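Local structure of 2-hydroxyisobutyryl-CoA synthetase (Aquincola tertiaricarbonis, 6HDY) at residues A[33-38]-A[151-156]; A[290-295]-A[355-360]. The protein is a CoA synthetase of the AMP-binding (ANL) superfamily, built of a large AMP-binding part followed by a smaller C-terminal domain. All coordinates share one frame; numbering follows the deposited sequence.

Contact 1 (A[33-38]-A[151-156])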
ATOM      1  N   TYR A  33      21.107  20.584  -8.369  1.00 45.53           N
ATOM      2  CA  TYR A  33      20.297  20.035  -9.453  1.00 44.65           C
ATOM      3  C   TYR A  33      20.670  18.600  -9.807  1.00 50.39           C
ATOM      4  O   TYR A  33      21.854  18.250  -9.828  1.00 52.64           O
ATOM      5  CB  TYR A  33      20.415  20.924 -10.708  1.00 47.08           C
ATOM      6  CG  TYR A  33      20.553  22.401 -10.402  1.00 50.90           C
ATOM      7  CD1 TYR A  33      19.439  23.175 -10.082  1.00 51.52           C
ATOM      8  CD2 TYR A  33      21.794  23.028 -10.437  1.00 54.45           C
ATOM      9  CE1 TYR A  33      19.560  24.531  -9.787  1.00 53.53           C
ATOM     10  CE2 TYR A  33      21.924  24.391 -10.172  1.00 56.06           C
ATOM     11  CZ  TYR A  33      20.805  25.138  -9.845  1.00 59.55           C
ATOM     12  OH  TYR A  33      20.929  26.478  -9.579  1.00 59.15           O
ATOM     13  N   TRP A  34      19.645  17.773 -10.086  1.00 45.59           N
ATOM     14  CA  TRP A  34      19.793  16.393 -10.529  1.00 45.41           C
ATOM     15  C   TRP A  34      20.285  16.462 -11.971  1.00 49.92           C
ATOM     16  O   TRP A  34      21.271  15.804 -12.309  1.00 50.60           O
ATOM     17  CB  TRP A  34      18.458  15.630 -10.412  1.00 41.87           C
ATOM     18  CG  TRP A  34      18.513  14.199 -10.878  1.00 43.00           C
ATOM     19  CD1 TRP A  34      18.419  13.751 -12.163  1.00 46.39           C
ATOM     20  CD2 TRP A  34      18.556  13.028 -10.049  1.00 42.55           C
ATOM     21  NE1 TRP A  34      18.459  12.374 -12.191  1.00 45.52           N
ATOM     22  CE2 TRP A  34      18.537  11.904 -10.906  1.00 45.97           C
ATOM     23  CE3 TRP A  34      18.580  12.815  -8.657  1.00 43.32           C
ATOM     24  CZ2 TRP A  34      18.557  10.591 -10.423  1.00 44.78           C
ATOM     25  CZ3 TRP A  34      18.629  11.513  -8.183  1.00 44.14           C
ATOM     26  CH2 TRP A  34      18.630  10.420  -9.062  1.00 44.84           C
ATOM     27  N   PHE A  35      19.620  17.293 -12.807  1.00 45.69           N
ATOM     28  CA  PHE A  35      20.036  17.518 -14.191  1.00 46.65           C
ATOM     29  C   PHE A  35      20.328  19.013 -14.393  1.00 51.85           C
ATOM     30  O   PHE A  35      19.418  19.766 -14.743  1.00 48.50           O
ATOM     31  CB  PHE A  35      19.015  16.978 -15.204  1.00 46.83           C
ATOM     32  CG  PHE A  35      18.945  15.470 -15.324  1.00 48.10           C
ATOM     33  CD1 PHE A  35      20.104  14.698 -15.317  1.00 52.15           C
ATOM     34  CD2 PHE A  35      17.721  14.827 -15.499  1.00 47.65           C
ATOM     35  CE1 PHE A  35      20.043  13.314 -15.490  1.00 53.24           C
ATOM     36  CE2 PHE A  35      17.657  13.442 -15.654  1.00 51.17           C
ATOM     37  CZ  PHE A  35      18.817  12.691 -15.645  1.00 51.59           C
ATOM     38  N   PRO A  36      21.591  19.467 -14.150  1.00 51.66           N
ATOM     39  CA  PRO A  36      21.902  20.900 -14.304  1.00 53.13           C
ATOM     40  C   PRO A  36      21.439  21.537 -15.618  1.00 56.70           C
ATOM     41  O   PRO A  36      20.838  22.611 -15.564  1.00 55.26           O
ATOM     42  CB  PRO A  36      23.433  20.957 -14.144  1.00 58.17           C
ATOM     43  CG  PRO A  36      23.763  19.751 -13.297  1.00 61.70           C
ATOM     44  CD  PRO A  36      22.777  18.697 -13.703  1.00 54.70           C
ATOM     45  N   ARG A  37      21.690  20.883 -16.782  1.00 54.44           N
ATOM     46  CA  ARG A  37      21.308  21.430 -18.090  1.00 55.02           C
ATOM     47  C   ARG A  37      19.822  21.582 -18.250  1.00 56.58           C
ATOM     48  O   ARG A  37      19.370  22.715 -18.356  1.00 55.95           O
ATOM     49  CB  ARG A  37      21.919  20.652 -19.276  1.00 57.36           C
ATOM     50  CG  ARG A  37      21.600  21.242 -20.664  1.00 63.81           C
ATOM     51  CD  ARG A  37      22.206  22.631 -20.868  1.00 61.09           C
ATOM     52  NE  ARG A  37      21.881  23.211 -22.173  1.00 64.86           N
ATOM     53  CZ  ARG A  37      21.951  24.513 -22.453  1.00 81.12           C
ATOM     54  NH1 ARG A  37      21.654  24.953 -23.671  1.00 61.47           N
ATOM     55  NH2 ARG A  37      22.297  25.384 -21.511  1.00 67.82           N
ATOM     56  N   ARG A  38      19.055  20.462 -18.220  1.00 52.80           N
ATOM     57  CA  ARG A  38      17.593  20.458 -18.376  1.00 49.15           C
ATOM     58  C   ARG A  38      16.873  21.450 -17.449  1.00 49.85           C
ATOM     59  O   ARG A  38      15.952  22.142 -17.885  1.00 47.45           O
ATOM     60  CB  ARG A  38      17.035  19.044 -18.196  1.00 46.76           C
ATOM     61  CG  ARG A  38      17.342  18.108 -19.369  1.00 56.13           C
ATOM     62  CD  ARG A  38      17.006  16.641 -19.083  1.00 50.38           C
ATOM     63  NE  ARG A  38      15.565  16.408 -19.000  1.00 51.95           N
ATOM     64  CZ  ARG A  38      14.966  15.236 -19.188  1.00 59.48           C
ATOM     65  NH1 ARG A  38      15.677  14.161 -19.502  1.00 45.64           N
ATOM     66  NH2 ARG A  38      13.650  15.130 -19.058  1.00 41.71           N
ATOM     67  N   HIS A 151      10.685  11.504 -10.549  1.00 32.23           N
ATOM     68  CA  HIS A 151      10.399  11.816  -9.142  1.00 29.84           C
ATOM     69  C   HIS A 151      11.633  11.911  -8.274  1.00 33.70           C
ATOM     70  O   HIS A 151      11.647  12.780  -7.419  1.00 32.75           O
ATOM     71  CB  HIS A 151       9.369  10.835  -8.563  1.00 27.99           C
ATOM     72  CG  HIS A 151       7.987  11.144  -9.039  1.00 29.61           C
ATOM     73  ND1 HIS A 151       6.920  10.444  -8.596  1.00 29.82           N
ATOM     74  CD2 HIS A 151       7.556  12.099  -9.898  1.00 30.33           C
ATOM     75  CE1 HIS A 151       5.862  10.980  -9.181  1.00 28.19           C
ATOM     76  NE2 HIS A 151       6.200  11.980  -9.965  1.00 28.82           N
ATOM     77  N   ALA A 152      12.659  11.029  -8.470  1.00 31.40           N
ATOM     78  CA  ALA A 152      13.937  11.090  -7.723  1.00 32.14           C
ATOM     79  C   ALA A 152      14.612  12.441  -7.971  1.00 38.69           C
ATOM     80  O   ALA A 152      15.150  13.039  -7.041  1.00 39.49           O
ATOM     81  CB  ALA A 152      14.878   9.970  -8.163  1.00 33.41           C
ATOM     82  N   ARG A 153      14.558  12.914  -9.227  1.00 36.63           N
ATOM     83  CA  ARG A 153      15.113  14.182  -9.687  1.00 38.61           C
ATOM     84  C   ARG A 153      14.524  15.396  -8.934  1.00 42.03           C
ATOM     85  O   ARG A 153      15.269  16.221  -8.398  1.00 41.68           O
ATOM     86  CB  ARG A 153      14.903  14.305 -11.204  1.00 39.08           C
ATOM     87  CG  ARG A 153      15.069  15.702 -11.763  1.00 35.66           C
ATOM     88  CD  ARG A 153      15.069  15.653 -13.256  1.00 33.74           C
ATOM     89  NE  ARG A 153      15.043  16.990 -13.838  1.00 38.99           N
ATOM     90  CZ  ARG A 153      14.663  17.253 -15.081  1.00 50.50           C
ATOM     91  NH1 ARG A 153      14.300  16.270 -15.891  1.00 39.07           N
ATOM     92  NH2 ARG A 153      14.664  18.498 -15.531  1.00 43.24           N
ATOM     93  N   ILE A 154      13.187  15.467  -8.887  1.00 37.26           N
ATOM     94  CA  ILE A 154      12.412  16.524  -8.243  1.00 36.03           C
ATOM     95  C   ILE A 154      12.542  16.427  -6.701  1.00 38.31           C
ATOM     96  O   ILE A 154      12.569  17.453  -6.041  1.00 37.14           O
ATOM     97  CB  ILE A 154      10.943  16.444  -8.760  1.00 37.38           C
ATOM     98  CG1 ILE A 154      10.878  16.732 -10.274  1.00 37.16           C
ATOM     99  CG2 ILE A 154      10.033  17.385  -7.998  1.00 37.71           C
ATOM    100  CD1 ILE A 154       9.677  16.144 -10.984  1.00 41.35           C
ATOM    101  N   MET A 155      12.622  15.203  -6.134  1.00 33.78           N
ATOM    102  CA  MET A 155      12.790  15.020  -4.681  1.00 32.29           C
ATOM    103  C   MET A 155      14.197  15.508  -4.249  1.00 39.21           C
ATOM    104  O   MET A 155      14.356  16.063  -3.165  1.00 39.23           O
ATOM    105  CB  MET A 155      12.550  13.550  -4.288  1.00 32.11           C
ATOM    106  CG  MET A 155      11.074  13.196  -4.142  1.00 32.24           C
ATOM    107  SD  MET A 155      10.789  11.404  -3.985  1.00 32.52           S
ATOM    108  CE  MET A 155      11.660  11.070  -2.478  1.00 28.73           C
ATOM    109  N   TRP A 156      15.200  15.325  -5.127  1.00 36.99           N
ATOM    110  CA  TRP A 156      16.559  15.820  -4.935  1.00 38.20           C
ATOM    111  C   TRP A 156      16.476  17.364  -4.890  1.00 40.80           C
ATOM    112  O   TRP A 156      17.124  17.990  -4.045  1.00 40.74           O
ATOM    113  CB  TRP A 156      17.483  15.333  -6.070  1.00 38.29           C
ATOM    114  CG  TRP A 156      18.879  15.876  -5.980  1.00 42.29           C
ATOM    115  CD1 TRP A 156      19.287  17.139  -6.275  1.00 46.64           C
ATOM    116  CD2 TRP A 156      20.047  15.165  -5.561  1.00 44.42           C
ATOM    117  NE1 TRP A 156      20.623  17.280  -6.005  1.00 48.88           N
ATOM    118  CE2 TRP A 156      21.124  16.081  -5.583  1.00 50.68           C
ATOM    119  CE3 TRP A 156      20.290  13.842  -5.156  1.00 45.70           C
ATOM    120  CZ2 TRP A 156      22.430  15.713  -5.248  1.00 52.33           C
ATOM    121  CZ3 TRP A 156      21.583  13.480  -4.808  1.00 49.86           C
ATOM    122  CH2 TRP A 156      22.635  14.414  -4.844  1.00 52.77           C
TER
HETATM  123  O   HOH W   1      16.908  18.478  -8.892  1.00 32.99           O

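Contact 2 (A[290-295]-A[355-360])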
ATOM      1  N   THR A 290      10.849  23.787  -4.887  1.00 38.80           N
ATOM      2  CA  THR A 290      12.228  23.326  -4.646  1.00 39.16           C
ATOM      3  C   THR A 290      12.713  23.846  -3.280  1.00 44.56           C
ATOM      4  O   THR A 290      12.022  24.643  -2.666  1.00 43.69           O
ATOM      5  CB  THR A 290      13.146  23.667  -5.827  1.00 39.12           C
ATOM      6  OG1 THR A 290      13.386  25.068  -5.826  1.00 39.85           O
ATOM      7  CG2 THR A 290      12.581  23.242  -7.173  1.00 30.77           C
ATOM      8  N   GLU A 291      13.860  23.369  -2.781  1.00 43.59           N
ATOM      9  CA  GLU A 291      14.385  23.819  -1.490  1.00 44.18           C
ATOM     10  C   GLU A 291      14.509  25.356  -1.378  1.00 48.12           C
ATOM     11  O   GLU A 291      14.151  25.902  -0.335  1.00 47.17           O
ATOM     12  CB  GLU A 291      15.703  23.129  -1.128  1.00 46.02           C
ATOM     13  CG  GLU A 291      16.135  23.414   0.306  1.00 51.15           C
ATOM     14  CD  GLU A 291      17.394  22.717   0.772  1.00 64.62           C
ATOM     15  OE1 GLU A 291      18.030  22.011  -0.044  1.00 41.75           O
ATOM     16  OE2 GLU A 291      17.733  22.864   1.966  1.00 58.35           O
ATOM     17  N   GLN A 292      14.960  26.032  -2.456  1.00 44.97           N
ATOM     18  CA  GLN A 292      15.119  27.489  -2.497  1.00 46.48           C
ATOM     19  C   GLN A 292      13.857  28.196  -2.990  1.00 49.95           C
ATOM     20  O   GLN A 292      13.478  29.205  -2.401  1.00 52.23           O
ATOM     21  CB  GLN A 292      16.370  27.931  -3.286  1.00 49.85           C
ATOM     22  CG  GLN A 292      17.707  27.302  -2.802  1.00 51.44           C
ATOM     23  CD  GLN A 292      17.905  25.856  -3.260  1.00 60.74           C
ATOM     24  OE1 GLN A 292      17.305  25.393  -4.234  1.00 49.85           O
ATOM     25  NE2 GLN A 292      18.711  25.088  -2.535  1.00 50.25           N
ATOM     26  N   SER A 293      13.192  27.677  -4.046  1.00 43.21           N
ATOM     27  CA  SER A 293      11.922  28.224  -4.545  1.00 41.28           C
ATOM     28  C   SER A 293      10.861  27.423  -3.795  1.00 44.35           C
ATOM     29  O   SER A 293      10.178  26.572  -4.385  1.00 42.35           O
ATOM     30  CB  SER A 293      11.815  28.010  -6.054  1.00 42.49           C
ATOM     31  OG  SER A 293      12.998  28.442  -6.706  1.00 45.91           O
ATOM     32  N   ASN A 294      10.821  27.596  -2.459  1.00 42.08           N
ATOM     33  CA  ASN A 294       9.979  26.784  -1.563  1.00 41.62           C
ATOM     34  C   ASN A 294       8.507  27.209  -1.504  1.00 45.88           C
ATOM     35  O   ASN A 294       7.712  26.480  -0.918  1.00 44.31           O
ATOM     36  CB  ASN A 294      10.585  26.703  -0.145  1.00 42.56           C
ATOM     37  CG  ASN A 294      10.666  28.040   0.536  1.00 58.18           C
ATOM     38  OD1 ASN A 294      11.022  29.043  -0.076  1.00 47.11           O
ATOM     39  ND2 ASN A 294      10.277  28.100   1.795  1.00 54.36           N
ATOM     40  N   ASP A 295       8.151  28.372  -2.071  1.00 43.66           N
ATOM     41  CA  ASP A 295       6.743  28.778  -2.137  1.00 43.22           C
ATOM     42  C   ASP A 295       6.173  28.403  -3.510  1.00 43.31           C
ATOM     43  O   ASP A 295       6.809  28.623  -4.552  1.00 41.59           O
ATOM     44  CB  ASP A 295       6.522  30.266  -1.821  1.00 46.92           C
ATOM     45  CG  ASP A 295       6.928  30.666  -0.410  1.00 56.81           C
ATOM     46  OD1 ASP A 295       6.443  30.033   0.555  1.00 54.83           O
ATOM     47  OD2 ASP A 295       7.708  31.628  -0.271  1.00 68.63           O
ATOM     48  N   CYS A 355      16.105  29.163  -6.646  1.00 49.17           N
ATOM     49  CA  CYS A 355      16.920  27.970  -6.896  1.00 48.30           C
ATOM     50  C   CYS A 355      17.745  28.104  -8.188  1.00 53.96           C
ATOM     51  O   CYS A 355      18.741  27.404  -8.347  1.00 53.21           O
ATOM     52  CB  CYS A 355      16.080  26.693  -6.881  1.00 45.52           C
ATOM     53  SG  CYS A 355      14.881  26.560  -8.231  1.00 46.83           S
ATOM     54  N   GLY A 356      17.352  29.034  -9.063  1.00 51.97           N
ATOM     55  CA  GLY A 356      18.027  29.255 -10.338  1.00 53.36           C
ATOM     56  C   GLY A 356      17.537  28.369 -11.475  1.00 55.11           C
ATOM     57  O   GLY A 356      18.144  28.349 -12.549  1.00 55.25           O
ATOM     58  N   ARG A 357      16.443  27.620 -11.253  1.00 49.33           N
ATOM     59  CA  ARG A 357      15.832  26.800 -12.300  1.00 47.25           C
ATOM     60  C   ARG A 357      15.027  27.731 -13.213  1.00 51.99           C
ATOM     61  O   ARG A 357      14.273  28.596 -12.734  1.00 51.04           O
ATOM     62  CB  ARG A 357      14.977  25.663 -11.713  1.00 42.53           C
ATOM     63  CG  ARG A 357      15.828  24.503 -11.169  1.00 49.82           C
ATOM     64  CD  ARG A 357      15.006  23.478 -10.410  1.00 42.97           C
ATOM     65  NE  ARG A 357      15.826  22.377  -9.904  1.00 39.31           N
ATOM     66  CZ  ARG A 357      16.379  22.324  -8.694  1.00 46.43           C
ATOM     67  NH1 ARG A 357      17.076  21.269  -8.325  1.00 41.90           N
ATOM     68  NH2 ARG A 357      16.234  23.332  -7.844  1.00 30.73           N
ATOM     69  N   THR A 358      15.238  27.597 -14.527  1.00 49.04           N
ATOM     70  CA  THR A 358      14.607  28.457 -15.540  1.00 48.79           C
ATOM     71  C   THR A 358      13.225  27.932 -15.994  1.00 51.37           C
ATOM     72  O   THR A 358      12.991  27.737 -17.189  1.00 52.42           O
ATOM     73  CB  THR A 358      15.569  28.586 -16.712  1.00 54.56           C
ATOM     74  OG1 THR A 358      15.913  27.266 -17.093  1.00 51.76           O
ATOM     75  CG2 THR A 358      16.838  29.391 -16.375  1.00 53.14           C
ATOM     76  N   TYR A 359      12.310  27.721 -15.035  1.00 44.83           N
ATOM     77  CA  TYR A 359      10.970  27.186 -15.275  1.00 41.56           C
ATOM     78  C   TYR A 359       9.873  28.200 -14.928  1.00 47.43           C
ATOM     79  O   TYR A 359      10.062  28.958 -13.963  1.00 47.24           O
ATOM     80  CB  TYR A 359      10.720  25.958 -14.357  1.00 38.63           C
ATOM     81  CG  TYR A 359      11.480  24.686 -14.672  1.00 36.16           C
ATOM     82  CD1 TYR A 359      11.509  24.167 -15.965  1.00 37.58           C
ATOM     83  CD2 TYR A 359      12.071  23.939 -13.659  1.00 34.65           C
ATOM     84  CE1 TYR A 359      12.146  22.957 -16.245  1.00 37.61           C
ATOM     85  CE2 TYR A 359      12.735  22.743 -13.933  1.00 34.80           C
ATOM     86  CZ  TYR A 359      12.785  22.268 -15.231  1.00 39.61           C
ATOM     87  OH  TYR A 359      13.468  21.109 -15.504  1.00 43.05           O
ATOM     88  N   PRO A 360       8.662  28.112 -15.569  1.00 43.21           N
ATOM     89  CA  PRO A 360       7.522  28.933 -15.115  1.00 43.07           C
ATOM     90  C   PRO A 360       7.117  28.427 -13.727  1.00 45.60           C
ATOM     91  O   PRO A 360       7.434  27.283 -13.356  1.00 44.31           O
ATOM     92  CB  PRO A 360       6.416  28.622 -16.133  1.00 43.95           C
ATOM     93  CG  PRO A 360       7.119  27.999 -17.295  1.00 48.32           C
ATOM     94  CD  PRO A 360       8.257  27.243 -16.687  1.00 43.23           C
TER
HETATM   95  O   HOH W   2      16.782  22.866  -5.049  1.00 38.27           O

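Contact 1 (A[33-38]-A[151-156])
Trp34 and Arg153 bring the two backbones closest, with 5.2 Å between their CA atoms. Here a loop that turns into a helix at Pro36, with Phe35 at the N-cap position, runs past the last turns of helix 141-157. One water joins the main chains, accepting from Trp34 N and probably donating to Arg153 O. The indole of Trp34, its CG anti to the backbone N (chi1 179°), lies with one face over the helix surface: CB of Arg153 makes a CH-pi contact 3.8 Å from the centroid of the five-membered ring, while the six-membered end reaches Ala152, CH2 to CB 3.9 Å. At the indole's edge sits CB of Trp156, 3.8 Å from CE3 of Trp34; the two tryptophan rings are steeply inclined, their planes 78° apart. Beyond the indole the extended chain of Arg153 carries on past Phe35, whose CD2 is 3.6 Å from Arg153 CD and lies over one face of the guanidinium. NH1 of Arg153 stands over one face of the Arg38 guanidinium, 3.4 Å from its NE, the planes 80° apart. Two like charges so close and buried would be costly; salt bridges from both arginines to Asp302, with Glu331 for Arg38 and Glu39 for Arg153, probably offset the repulsion. The contact packs the loop leading into helix 36-40, and Arg38 within that helix, against helix 141-157 of the ANL AMP-binding region; helix 176-187 adjoins through Arg187, which touches Trp34 and Ala152.

Contact 2 (A[290-295]-A[355-360])
Cys355 points its side chain into the loop 290-295, where Thr290, Gln292 and Ser293 gather round it. Its SG, held between its own backbone N and carbonyl carbon (chi1 66°), comes as close as 3.1 Å to Ser293 OG and 3.2 Å to Thr290 OG1. Ser293 OG accepts from Cys355 N at 3.2 Å, a fairly straight hydrogen bond across the contact (N-H...O 161°). In the side chain of Gln292 the bend at chi2 (77°) places CD, and OE1 lies 3.2 Å from Cys355 CB. Loop 290-295 contains an ST motif, in which Thr290 OG1 accepts from the backbone N of Ser293, three residues on, and Ser293 itself centres an inverse gamma turn. The loop connects strands 287-288 and 297-299. From the other segment Arg357 reaches obliquely across Thr290, its chain extended from CG to NE, and NH2 donates to Cys355 SG almost in the guanidinium plane, a long bond of 3.5 Å. The same sulfur accepts a second long bond, 3.6 Å, from Arg357 N. NH2 also packs against CB and CG2 of Thr290, and a water bridges it to Gln292 OE1, accepting from the arginine and donating to the glutamine. Arg357 NE forms a salt bridge with Glu39, and Leu298 of strand 297-299 touches Thr290, Cys355 and Arg357.

Overall arrangement
Both contacts are largely buried, their centres 12 Å apart on one side of the chain's centre, yet they differ in architecture. Contact 1 is the larger, a loop and helix start against a helix, dominated by aromatic rings and a buried arginine pair; contact 2 joins two irregular loops through hydroxyls, a sulfur and water, with Gln292 partly exposed. They meet directly: Tyr33 OH probably hydrogen-bonds to Cys355 O, and Tyr33 CD1 packs against Arg357 CZ, 3.5 Å away. Acidic residues link them further, since Glu39 pairs with Arg153 and Arg357, and Asp302 serves the arginines of contact 1 as well as Tyr359 OH.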